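Local coordinates for protein putative Ribokinase II (PDB 3IQ0) that binds ATP and magnesium and, as a putative ribokinase of the pfkB family, probably transfers a phosphate from ATP to a sugar, at residues B[119-124]-B[150-155]; B[193-198]-B[224-229]; B[250-255]-B[289-294]. All coordinates share one frame; numbering follows the deposited sequence.

All three contacts belong to one pfkB-family kinase chain, but they differ in depth and chemistry. Interaction 2 is the buried one: neighbouring parallel strands of the large sheet paired by backbone hydrogen bonds, with charged groups and ATP at one end. Interaction 1 lies partly buried at the periphery, where a lysine of helix 144-159 covers a loop turn over a small apolar patch. Interaction 3, also partly buried, joins a loop to the last part of a helix and the turn that follows it through one shared carbonyl and a pair of valines. Interactions 2 and 3 touch the same nucleotide, one at its ribose and phosphates and the other at its adenine; interaction 1 is about 34 Å, centre to centre, from interaction 3.

Interaction 1 of 3, residues B[119-124]-B[150-155]; sequences SAQHVD and VKKAVT
K152 reaches from helix 144-159 over A120 and V123 of the loop 119-124, and its long aliphatic arm makes most of this contact. Its CB bond is directed at the loop, and CG stands anti to the backbone N (chi1 177°). All later torsions are close to 180°, giving a straight rod up to the ammonium. CB and CG only lead in; the touching begins at CD, which lies 4.1 Å from A120 CB and equally far from V123 CB, so one methylene touches both. One carbon further, CE keeps its contact with V123 CB and also comes to 3.5 Å from D124 O. The tip, NZ, is placed 2.8 Å from A120 O as a hydrogen bond, but this carbonyl oxygen sits too close to the lysine chain in the model, so the bond is doubtful in detail. The Q121 side chain crosses the lysine at a slant, with Q121 NE2 3.9 Å from K152 NZ. Residues 119-122 form a type I turn on the way into strand 131-137, and helix 144-159 is the crossover of the beta-alpha-beta unit that links this strand to its parallel neighbour 163-167. Next to the lysine, V123 CG1 meets A153 CB at 4.2 Å. This small apolar pair continues inward: both residues touch L128, V123 also packs on I57 and A153 on F134. The D124 carboxylate is engaged by the backbone N of N126, and its OD1 stays 6.4 Å from K152 NZ, too far for a salt bridge. The contact buries D124 N and D124 O, neither with a partner in the model.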
loop_
_atom_site.group_PDB
_atom_site.type_symbol
_atom_site.label_atom_id
_atom_site.label_comp_id
_atom_site.label_asym_id
_atom_site.label_seq_id
_atom_site.Cartn_x
_atom_site.Cartn_y
_atom_site.Cartn_z
ATOM N N SER B 119 -11.309 -15.098 2.042
ATOM C CA SER B 119 -11.914 -15.953 3.055
ATOM C C SER B 119 -12.485 -17.221 2.438
ATOM O O SER B 119 -12.834 -17.247 1.259
ATOM C CB SER B 119 -13.017 -15.196 3.804
ATOM O OG SER B 119 -14.061 -14.801 2.931
ATOM N N ALA B 120 -12.577 -18.268 3.252
ATOM C CA ALA B 120 -13.105 -19.551 2.811
ATOM C C ALA B 120 -14.442 -19.395 2.098
ATOM O O ALA B 120 -14.839 -20.257 1.320
ATOM C CB ALA B 120 -13.255 -20.486 4.004
ATOM N N GLN B 121 -15.142 -18.297 2.360
ATOM C CA GLN B 121 -16.425 -18.086 1.709
ATOM C C GLN B 121 -16.209 -17.510 0.319
ATOM O O GLN B 121 -16.974 -17.785 -0.604
ATOM C CB GLN B 121 -17.306 -17.148 2.533
ATOM C CG GLN B 121 -18.779 -17.275 2.186
ATOM C CD GLN B 121 -19.255 -18.719 2.239
ATOM O OE1 GLN B 121 -19.145 -19.385 3.272
ATOM N NE2 GLN B 121 -19.784 -19.212 1.123
ATOM N N HIS B 122 -15.160 -16.709 0.174
ATOM C CA HIS B 122 -14.839 -16.113 -1.116
ATOM C C HIS B 122 -14.432 -17.190 -2.118
ATOM O O HIS B 122 -14.132 -16.890 -3.273
ATOM C CB HIS B 122 -13.717 -15.085 -0.951
ATOM C CG HIS B 122 -14.208 -13.692 -0.708
ATOM N ND1 HIS B 122 -13.544 -12.800 0.106
ATOM C CD2 HIS B 122 -15.287 -13.031 -1.192
ATOM C CE1 HIS B 122 -14.195 -11.650 0.117
ATOM N NE2 HIS B 122 -15.256 -11.764 -0.663
ATOM N N VAL B 123 -14.425 -18.443 -1.667
ATOM C CA VAL B 123 -14.070 -19.564 -2.526
ATOM C C VAL B 123 -15.271 -19.951 -3.380
ATOM O O VAL B 123 -15.521 -19.319 -4.405
ATOM C CB VAL B 123 -13.615 -20.787 -1.698
ATOM C CG1 VAL B 123 -13.370 -21.980 -2.607
ATOM C CG2 VAL B 123 -12.342 -20.449 -0.950
ATOM N N ASP B 124 -16.003 -20.977 -2.942
ATOM C CA ASP B 124 -17.194 -21.503 -3.624
ATOM C C ASP B 124 -17.004 -23.005 -3.816
ATOM O O ASP B 124 -16.503 -23.698 -2.930
ATOM C CB ASP B 124 -17.393 -20.851 -5.000
ATOM C CG ASP B 124 -18.850 -20.780 -5.411
ATOM O OD1 ASP B 124 -19.542 -21.813 -5.350
ATOM O OD2 ASP B 124 -19.301 -19.682 -5.804
ATOM N N VAL B 150 -7.940 -21.994 1.687
ATOM C CA VAL B 150 -7.207 -23.060 1.021
ATOM C C VAL B 150 -7.675 -24.450 1.455
ATOM O O VAL B 150 -7.820 -25.344 0.626
ATOM C CB VAL B 150 -5.695 -22.923 1.279
ATOM C CG1 VAL B 150 -4.960 -24.126 0.726
ATOM C CG2 VAL B 150 -5.179 -21.653 0.624
ATOM N N LYS B 151 -7.916 -24.637 2.749
ATOM C CA LYS B 151 -8.381 -25.935 3.237
ATOM C C LYS B 151 -9.717 -26.318 2.601
ATOM O O LYS B 151 -9.915 -27.466 2.207
ATOM C CB LYS B 151 -8.513 -25.921 4.764
ATOM C CG LYS B 151 -7.179 -25.927 5.497
ATOM C CD LYS B 151 -7.351 -26.058 7.006
ATOM C CE LYS B 151 -6.000 -26.200 7.695
ATOM N NZ LYS B 151 -6.110 -26.389 9.176
ATOM N N LYS B 152 -10.626 -25.351 2.494
ATOM C CA LYS B 152 -11.939 -25.585 1.902
ATOM C C LYS B 152 -11.801 -25.987 0.434
ATOM O O LYS B 152 -12.355 -26.996 0.001
ATOM C CB LYS B 152 -12.795 -24.319 2.006
ATOM C CG LYS B 152 -14.165 -24.432 1.350
ATOM C CD LYS B 152 -14.930 -23.113 1.410
ATOM C CE LYS B 152 -16.185 -23.156 0.537
ATOM N NZ LYS B 152 -16.986 -21.890 0.564
ATOM N N ALA B 153 -11.058 -25.186 -0.322
ATOM C CA ALA B 153 -10.837 -25.448 -1.739
ATOM C C ALA B 153 -10.227 -26.833 -1.930
ATOM O O ALA B 153 -10.638 -27.583 -2.811
ATOM C CB ALA B 153 -9.916 -24.377 -2.327
ATOM N N VAL B 154 -9.252 -27.176 -1.095
ATOM C CA VAL B 154 -8.606 -28.477 -1.191
ATOM C C VAL B 154 -9.575 -29.631 -0.944
ATOM O O VAL B 154 -9.526 -30.646 -1.636
ATOM C CB VAL B 154 -7.438 -28.592 -0.202
ATOM C CG1 VAL B 154 -6.922 -30.017 -0.175
ATOM C CG2 VAL B 154 -6.323 -27.661 -0.618
ATOM N N THR B 155 -10.447 -29.479 0.046
ATOM C CA THR B 155 -11.420 -30.519 0.360
ATOM C C THR B 155 -12.345 -30.714 -0.832
ATOM O O THR B 155 -12.656 -31.842 -1.216
ATOM C CB THR B 155 -12.269 -30.137 1.587
ATOM O OG1 THR B 155 -11.417 -29.983 2.729
ATOM C CG2 THR B 155 -13.307 -31.212 1.875
#

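Interaction 2 of 3, residues B[193-198]-B[224-229]. With ATP (adenosine-5'-triphosphate), chain G.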
loop_
_atom_site.group_PDB
_atom_site.type_symbol
_atom_site.label_atom_id
_atom_site.label_comp_id
_atom_site.label_asym_id
_atom_site.label_seq_id
_atom_site.Cartn_x
_atom_site.Cartn_y
_atom_site.Cartn_z
ATOM N N ILE B 193 1.845 -33.681 -5.467
ATOM C CA ILE B 193 3.020 -33.169 -6.168
ATOM C C ILE B 193 3.651 -32.056 -5.340
ATOM O O ILE B 193 3.069 -30.986 -5.181
ATOM C CB ILE B 193 2.614 -32.608 -7.568
ATOM C CG1 ILE B 193 1.942 -33.717 -8.384
ATOM C CG2 ILE B 193 3.838 -32.062 -8.310
ATOM C CD1 ILE B 193 1.406 -33.250 -9.723
ATOM N N TYR B 194 4.840 -32.323 -4.810
ATOM C CA TYR B 194 5.561 -31.361 -3.981
ATOM C C TYR B 194 6.681 -30.723 -4.800
ATOM O O TYR B 194 7.506 -31.429 -5.380
ATOM C CB TYR B 194 6.144 -32.086 -2.764
ATOM C CG TYR B 194 6.582 -31.173 -1.644
ATOM C CD1 TYR B 194 5.796 -30.082 -1.263
ATOM C CD2 TYR B 194 7.765 -31.410 -0.947
ATOM C CE1 TYR B 194 6.178 -29.247 -0.218
ATOM C CE2 TYR B 194 8.161 -30.578 0.103
ATOM C CZ TYR B 194 7.362 -29.499 0.457
ATOM O OH TYR B 194 7.750 -28.655 1.467
HETATM N N MSE B 195 6.722 -29.393 -4.845
HETATM C CA MSE B 195 7.741 -28.703 -5.635
HETATM C C MSE B 195 8.576 -27.678 -4.858
HETATM O O MSE B 195 8.542 -26.479 -5.135
HETATM C CB MSE B 195 7.071 -28.036 -6.843
HETATM C CG MSE B 195 6.249 -29.004 -7.686
HETATM SE SE MSE B 195 5.383 -28.153 -9.202
HETATM C CE MSE B 195 3.795 -27.592 -8.339
ATOM N N PRO B 196 9.358 -28.149 -3.877
ATOM C CA PRO B 196 10.184 -27.240 -3.084
ATOM C C PRO B 196 11.443 -26.831 -3.823
ATOM O O PRO B 196 11.908 -27.542 -4.712
ATOM C CB PRO B 196 10.518 -28.079 -1.862
ATOM C CG PRO B 196 10.734 -29.420 -2.479
ATOM C CD PRO B 196 9.549 -29.542 -3.434
ATOM N N SER B 197 11.993 -25.680 -3.464
ATOM C CA SER B 197 13.239 -25.255 -4.071
ATOM C C SER B 197 14.314 -25.918 -3.215
ATOM O O SER B 197 14.038 -26.372 -2.106
ATOM C CB SER B 197 13.387 -23.738 -4.013
ATOM O OG SER B 197 13.390 -23.276 -2.680
ATOM N N GLU B 198 15.532 -25.977 -3.734
ATOM C CA GLU B 198 16.648 -26.593 -3.027
ATOM C C GLU B 198 16.726 -26.145 -1.570
ATOM O O GLU B 198 16.912 -26.963 -0.665
ATOM C CB GLU B 198 17.949 -26.246 -3.755
ATOM C CG GLU B 198 19.117 -27.157 -3.462
ATOM C CD GLU B 198 20.239 -26.975 -4.468
ATOM O OE1 GLU B 198 20.745 -25.838 -4.597
ATOM O OE2 GLU B 198 20.614 -27.966 -5.133
ATOM N N GLU B 224 5.096 -37.316 -6.275
ATOM C CA GLU B 224 6.190 -36.699 -7.011
ATOM C C GLU B 224 6.762 -35.504 -6.280
ATOM O O GLU B 224 6.032 -34.678 -5.740
ATOM C CB GLU B 224 5.713 -36.255 -8.394
ATOM C CG GLU B 224 5.324 -37.402 -9.311
ATOM C CD GLU B 224 4.597 -36.935 -10.553
ATOM O OE1 GLU B 224 3.465 -36.439 -10.427
ATOM O OE2 GLU B 224 5.155 -37.061 -11.657
ATOM N N VAL B 225 8.084 -35.428 -6.266
ATOM C CA VAL B 225 8.789 -34.327 -5.634
ATOM C C VAL B 225 9.702 -33.736 -6.695
ATOM O O VAL B 225 10.627 -34.404 -7.170
ATOM C CB VAL B 225 9.644 -34.813 -4.447
ATOM C CG1 VAL B 225 10.414 -33.643 -3.836
ATOM C CG2 VAL B 225 8.748 -35.466 -3.408
ATOM N N ILE B 226 9.413 -32.504 -7.099
ATOM C CA ILE B 226 10.229 -31.830 -8.099
ATOM C C ILE B 226 11.048 -30.752 -7.402
ATOM O O ILE B 226 10.500 -29.760 -6.920
ATOM C CB ILE B 226 9.369 -31.176 -9.211
ATOM C CG1 ILE B 226 8.658 -32.244 -10.038
ATOM C CG2 ILE B 226 10.250 -30.362 -10.132
ATOM C CD1 ILE B 226 7.452 -32.851 -9.374
ATOM N N VAL B 227 12.362 -30.952 -7.342
ATOM C CA VAL B 227 13.233 -29.989 -6.683
ATOM C C VAL B 227 13.898 -29.025 -7.647
ATOM O O VAL B 227 14.602 -29.430 -8.574
ATOM C CB VAL B 227 14.328 -30.691 -5.857
ATOM C CG1 VAL B 227 15.303 -29.664 -5.306
ATOM C CG2 VAL B 227 13.687 -31.464 -4.713
ATOM N N LYS B 228 13.656 -27.742 -7.413
ATOM C CA LYS B 228 14.224 -26.670 -8.219
ATOM C C LYS B 228 15.573 -26.292 -7.610
ATOM O O LYS B 228 15.674 -26.082 -6.403
ATOM C CB LYS B 228 13.266 -25.476 -8.212
ATOM C CG LYS B 228 11.969 -25.748 -8.958
ATOM C CD LYS B 228 10.860 -24.815 -8.519
ATOM C CE LYS B 228 10.404 -25.138 -7.110
ATOM N NZ LYS B 228 9.325 -24.227 -6.650
ATOM N N ARG B 229 16.605 -26.210 -8.443
ATOM C CA ARG B 229 17.944 -25.900 -7.954
ATOM C C ARG B 229 18.555 -24.628 -8.527
ATOM O O ARG B 229 19.748 -24.588 -8.814
ATOM C CB ARG B 229 18.879 -27.081 -8.235
ATOM C CG ARG B 229 18.399 -28.413 -7.682
ATOM C CD ARG B 229 19.361 -29.541 -8.033
ATOM N NE ARG B 229 18.900 -30.830 -7.518
ATOM C CZ ARG B 229 18.720 -31.102 -6.229
ATOM N NH1 ARG B 229 18.963 -30.177 -5.306
ATOM N NH2 ARG B 229 18.285 -32.301 -5.861
HETATM P PG ATP G . 10.697 -18.850 -5.758
HETATM O O1G ATP G . 10.718 -17.569 -6.547
HETATM O O2G ATP G . 10.690 -18.599 -4.272
HETATM O O3G ATP G . 9.478 -19.693 -6.135
HETATM P PB ATP G . 12.441 -21.141 -6.425
HETATM O O1B ATP G . 13.670 -21.490 -5.643
HETATM O O2B ATP G . 11.186 -21.925 -6.261
HETATM O O3B ATP G . 12.062 -19.598 -6.161
HETATM P PA ATP G . 14.383 -21.001 -8.519
HETATM O O1A ATP G . 14.838 -19.561 -8.429
HETATM O O2A ATP G . 15.185 -22.085 -7.906
HETATM O O3A ATP G . 12.860 -21.109 -7.948
HETATM O "O5'" ATP G . 13.747 -21.720 -10.049
HETATM C "C5'" ATP G . 12.964 -22.021 -11.114
HETATM C "C4'" ATP G . 13.712 -23.043 -11.934
HETATM O "O4'" ATP G . 14.105 -22.060 -12.900
HETATM C "C3'" ATP G . 15.124 -23.584 -11.517
HETATM O "O3'" ATP G . 15.117 -24.840 -10.860
HETATM C "C2'" ATP G . 15.845 -23.544 -12.792
HETATM O "O2'" ATP G . 15.570 -24.718 -13.567
HETATM C "C1'" ATP G . 15.387 -22.276 -13.446
HETATM N N9 ATP G . 16.302 -21.114 -13.094
HETATM C C8 ATP G . 16.199 -20.183 -12.067
HETATM N N7 ATP G . 17.211 -19.301 -12.080
HETATM C C5 ATP G . 17.991 -19.620 -13.112
HETATM C C6 ATP G . 19.264 -19.114 -13.729
HETATM N N6 ATP G . 19.859 -18.046 -13.196
HETATM N N1 ATP G . 19.790 -19.767 -14.865
HETATM C C2 ATP G . 19.200 -20.887 -15.456
HETATM N N3 ATP G . 18.018 -21.407 -14.924
HETATM C C4 ATP G . 17.402 -20.832 -13.787
#
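In K228, chi3 (-70°) turns CE toward M195 O, and NZ beyond it is gripped by M195 O at 2.8 Å and by ATP O2B at 3.0 Å, with D167 adding a salt bridge. The ammonium ties a backbone carbonyl, an acid and the beta-phosphate together and would partly offset the phosphate charge. Next to it the R229 backbone N makes a weak bond to the ribose O3', and the S197 side chain lies about 4 Å from the magnesium ion. Behind this first shell, adjacent parallel strands 193-194 and 224-228, joined through helix 210-220, form a beta-alpha-beta unit. Y194 N bonds E224 O and Y194 O receives I226 N, both at 2.8 Å. Past the end of strand 193-194, K228 N still reaches P196 O, and K228 O takes E198 N at 2.7 Å. Further out, E198 crosses R229 at about a right angle; its OE2 makes a salt bridge to R229 NH1 at 2.8 Å, met on the anti side, with carboxylate and guanidinium planes 41° apart. S235 holds R229 NE. Along the strands, I193 CG2 lies beside I226 CD1 (3.8 Å), on the side where I226 packs against helix 258-271.

Interaction 3 of 3, residues B[250-255]-B[289-294]; sequences VEEVDP and LAVTRR. With ATP (adenosine-5'-triphosphate), chain G.
In V291 a chi1 of -51° sets CG1 anti to the carbonyl carbon, which leaves CG2 between the backbone N and the carbonyl carbon and facing V250, where the methyls are arranged alike. The two CG2 methyls meet 3.8 Å apart, with the side chains crossing at about a right angle. E252 has CG anti to its backbone N (chi1 -177°) and runs on extended, its CG passing 3.9 Å from V291 CB before the carboxylate reaches the nucleotide. There OE2 accepts a hydrogen bond from adenine N6 at 2.8 Å. The valine methyls lie over a single face of the base: V250 CG2 is near N1, V291 CG2 near C6, and V291 CG1 is 3.7 Å from N7. Apolar cover and one polar bond to the amino group together make this part of the adenine pocket. The backbones are joined at a single acceptor. V291 O takes V253 N almost straight on at 2.7 Å and D254 N at 3.1 Å, the second donor tilted 28° from the carbonyl plane, while V291 CA returns a CA-H...O contact to D254 O. T292 OG1 bonds back to L289 O at 2.6 Å, which also receives T292 N, and T292 CG2 rests against V250 CB. Away from the nucleotide, V253 CG1 packs slantwise on R294 CB. D254 and P255 open the D-P-T-G-A-G-D signature of the pfkB family. The D254 carboxylate is held by T256 OG1 and by the backbone N of G295, the second of these tying it to the residue just after 289-294. The pair thus joins the loop before helix 258-271 to the end of helix 276-290: V291 packs on A258, A290 on C261, and V250 and L289 both touch F309 of helix 303-312.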
loop_
_atom_site.group_PDB
_atom_site.type_symbol
_atom_site.label_atom_id
_atom_site.label_comp_id
_atom_site.label_asym_id
_atom_site.label_seq_id
_atom_site.Cartn_x
_atom_site.Cartn_y
_atom_site.Cartn_z
ATOM N N VAL B 250 22.150 -18.685 -19.100
ATOM C CA VAL B 250 21.467 -17.484 -19.583
ATOM C C VAL B 250 21.864 -16.242 -18.792
ATOM O O VAL B 250 22.334 -16.345 -17.656
ATOM C CB VAL B 250 19.918 -17.623 -19.495
ATOM C CG1 VAL B 250 19.447 -18.829 -20.290
ATOM C CG2 VAL B 250 19.486 -17.738 -18.046
ATOM N N GLU B 251 21.667 -15.073 -19.398
ATOM C CA GLU B 251 21.985 -13.812 -18.743
ATOM C C GLU B 251 20.822 -13.423 -17.829
ATOM O O GLU B 251 19.856 -12.786 -18.261
ATOM C CB GLU B 251 22.241 -12.712 -19.786
ATOM C CG GLU B 251 21.009 -12.261 -20.577
ATOM C CD GLU B 251 20.826 -12.985 -21.902
ATOM O OE1 GLU B 251 19.725 -12.877 -22.488
ATOM O OE2 GLU B 251 21.784 -13.647 -22.360
ATOM N N GLU B 252 20.915 -13.822 -16.565
ATOM C CA GLU B 252 19.875 -13.541 -15.580
ATOM C C GLU B 252 19.671 -12.050 -15.335
ATOM O O GLU B 252 20.631 -11.299 -15.165
ATOM C CB GLU B 252 20.217 -14.237 -14.263
ATOM C CG GLU B 252 19.165 -14.083 -13.183
ATOM C CD GLU B 252 19.530 -14.847 -11.929
ATOM O OE1 GLU B 252 20.459 -14.419 -11.212
ATOM O OE2 GLU B 252 18.893 -15.886 -11.668
ATOM N N VAL B 253 18.412 -11.633 -15.297
ATOM C CA VAL B 253 18.065 -10.231 -15.086
ATOM C C VAL B 253 17.083 -10.042 -13.930
ATOM O O VAL B 253 17.140 -9.034 -13.225
ATOM C CB VAL B 253 17.449 -9.632 -16.367
ATOM C CG1 VAL B 253 16.902 -8.250 -16.096
ATOM C CG2 VAL B 253 18.495 -9.575 -17.459
ATOM N N ASP B 254 16.184 -11.006 -13.748
ATOM C CA ASP B 254 15.186 -10.943 -12.685
ATOM C C ASP B 254 14.809 -12.370 -12.290
ATOM O O ASP B 254 14.237 -13.112 -13.086
ATOM C CB ASP B 254 13.941 -10.200 -13.185
ATOM C CG ASP B 254 12.974 -9.835 -12.063
ATOM O OD1 ASP B 254 12.997 -10.499 -10.998
ATOM O OD2 ASP B 254 12.181 -8.887 -12.259
ATOM N N PRO B 255 15.132 -12.777 -11.052
ATOM C CA PRO B 255 14.811 -14.133 -10.587
ATOM C C PRO B 255 13.410 -14.305 -9.995
ATOM O O PRO B 255 12.954 -15.425 -9.778
ATOM C CB PRO B 255 15.902 -14.391 -9.562
ATOM C CG PRO B 255 16.037 -13.042 -8.904
ATOM C CD PRO B 255 15.996 -12.075 -10.083
ATOM N N LEU B 289 14.176 -19.237 -19.210
ATOM C CA LEU B 289 13.708 -18.143 -20.044
ATOM C C LEU B 289 13.152 -17.019 -19.184
ATOM O O LEU B 289 13.388 -15.840 -19.450
ATOM C CB LEU B 289 12.619 -18.641 -20.998
ATOM C CG LEU B 289 13.133 -19.375 -22.236
ATOM C CD1 LEU B 289 11.970 -19.967 -23.016
ATOM C CD2 LEU B 289 13.921 -18.386 -23.104
ATOM N N ALA B 290 12.408 -17.397 -18.154
ATOM C CA ALA B 290 11.789 -16.445 -17.241
ATOM C C ALA B 290 12.743 -15.395 -16.674
ATOM O O ALA B 290 12.449 -14.201 -16.702
ATOM C CB ALA B 290 11.121 -17.197 -16.100
ATOM N N VAL B 291 13.884 -15.841 -16.159
ATOM C CA VAL B 291 14.842 -14.926 -15.549
ATOM C C VAL B 291 15.557 -13.986 -16.515
ATOM O O VAL B 291 16.282 -13.097 -16.071
ATOM C CB VAL B 291 15.916 -15.697 -14.720
ATOM C CG1 VAL B 291 15.228 -16.666 -13.767
ATOM C CG2 VAL B 291 16.889 -16.426 -15.637
ATOM N N THR B 292 15.350 -14.156 -17.819
ATOM C CA THR B 292 16.021 -13.292 -18.792
ATOM C C THR B 292 15.326 -11.952 -19.025
ATOM O O THR B 292 15.880 -11.080 -19.690
ATOM C CB THR B 292 16.197 -13.989 -20.171
ATOM O OG1 THR B 292 14.917 -14.188 -20.786
ATOM C CG2 THR B 292 16.900 -15.331 -20.010
ATOM N N ARG B 293 14.120 -11.787 -18.492
ATOM C CA ARG B 293 13.378 -10.538 -18.657
ATOM C C ARG B 293 12.964 -9.942 -17.318
ATOM O O ARG B 293 12.699 -10.670 -16.365
ATOM C CB ARG B 293 12.145 -10.758 -19.532
ATOM C CG ARG B 293 12.482 -10.859 -21.003
ATOM C CD ARG B 293 11.300 -11.288 -21.838
ATOM N NE ARG B 293 11.620 -11.213 -23.261
ATOM C CZ ARG B 293 10.861 -11.713 -24.230
ATOM N NH1 ARG B 293 9.726 -12.334 -23.935
ATOM N NH2 ARG B 293 11.236 -11.588 -25.494
ATOM N N ARG B 294 12.907 -8.613 -17.262
ATOM C CA ARG B 294 12.557 -7.903 -16.038
ATOM C C ARG B 294 11.049 -7.784 -15.854
ATOM O O ARG B 294 10.314 -7.492 -16.799
ATOM C CB ARG B 294 13.197 -6.513 -16.045
ATOM C CG ARG B 294 13.257 -5.845 -14.686
ATOM C CD ARG B 294 14.110 -4.583 -14.744
ATOM N NE ARG B 294 13.593 -3.642 -15.735
ATOM C CZ ARG B 294 14.153 -2.470 -16.025
ATOM N NH1 ARG B 294 15.258 -2.083 -15.400
ATOM N NH2 ARG B 294 13.601 -1.682 -16.942
HETATM P PG ATP G . 10.697 -18.850 -5.758
HETATM O O1G ATP G . 10.718 -17.569 -6.547
HETATM O O2G ATP G . 10.690 -18.599 -4.272
HETATM O O3G ATP G . 9.478 -19.693 -6.135
HETATM P PB ATP G . 12.441 -21.141 -6.425
HETATM O O1B ATP G . 13.670 -21.490 -5.643
HETATM O O2B ATP G . 11.186 -21.925 -6.261
HETATM O O3B ATP G . 12.062 -19.598 -6.161
HETATM P PA ATP G . 14.383 -21.001 -8.519
HETATM O O1A ATP G . 14.838 -19.561 -8.429
HETATM O O2A ATP G . 15.185 -22.085 -7.906
HETATM O O3A ATP G . 12.860 -21.109 -7.948
HETATM O "O5'" ATP G . 13.747 -21.720 -10.049
HETATM C "C5'" ATP G . 12.964 -22.021 -11.114
HETATM C "C4'" ATP G . 13.712 -23.043 -11.934
HETATM O "O4'" ATP G . 14.105 -22.060 -12.900
HETATM C "C3'" ATP G . 15.124 -23.584 -11.517
HETATM O "O3'" ATP G . 15.117 -24.840 -10.860
HETATM C "C2'" ATP G . 15.845 -23.544 -12.792
HETATM O "O2'" ATP G . 15.570 -24.718 -13.567
HETATM C "C1'" ATP G . 15.387 -22.276 -13.446
HETATM N N9 ATP G . 16.302 -21.114 -13.094
HETATM C C8 ATP G . 16.199 -20.183 -12.067
HETATM N N7 ATP G . 17.211 -19.301 -12.080
HETATM C C5 ATP G . 17.991 -19.620 -13.112
HETATM C C6 ATP G . 19.264 -19.114 -13.729
HETATM N N6 ATP G . 19.859 -18.046 -13.196
HETATM N N1 ATP G . 19.790 -19.767 -14.865
HETATM C C2 ATP G . 19.200 -20.887 -15.456
HETATM N N3 ATP G . 18.018 -21.407 -14.924
HETATM C C4 ATP G . 17.402 -20.832 -13.787
#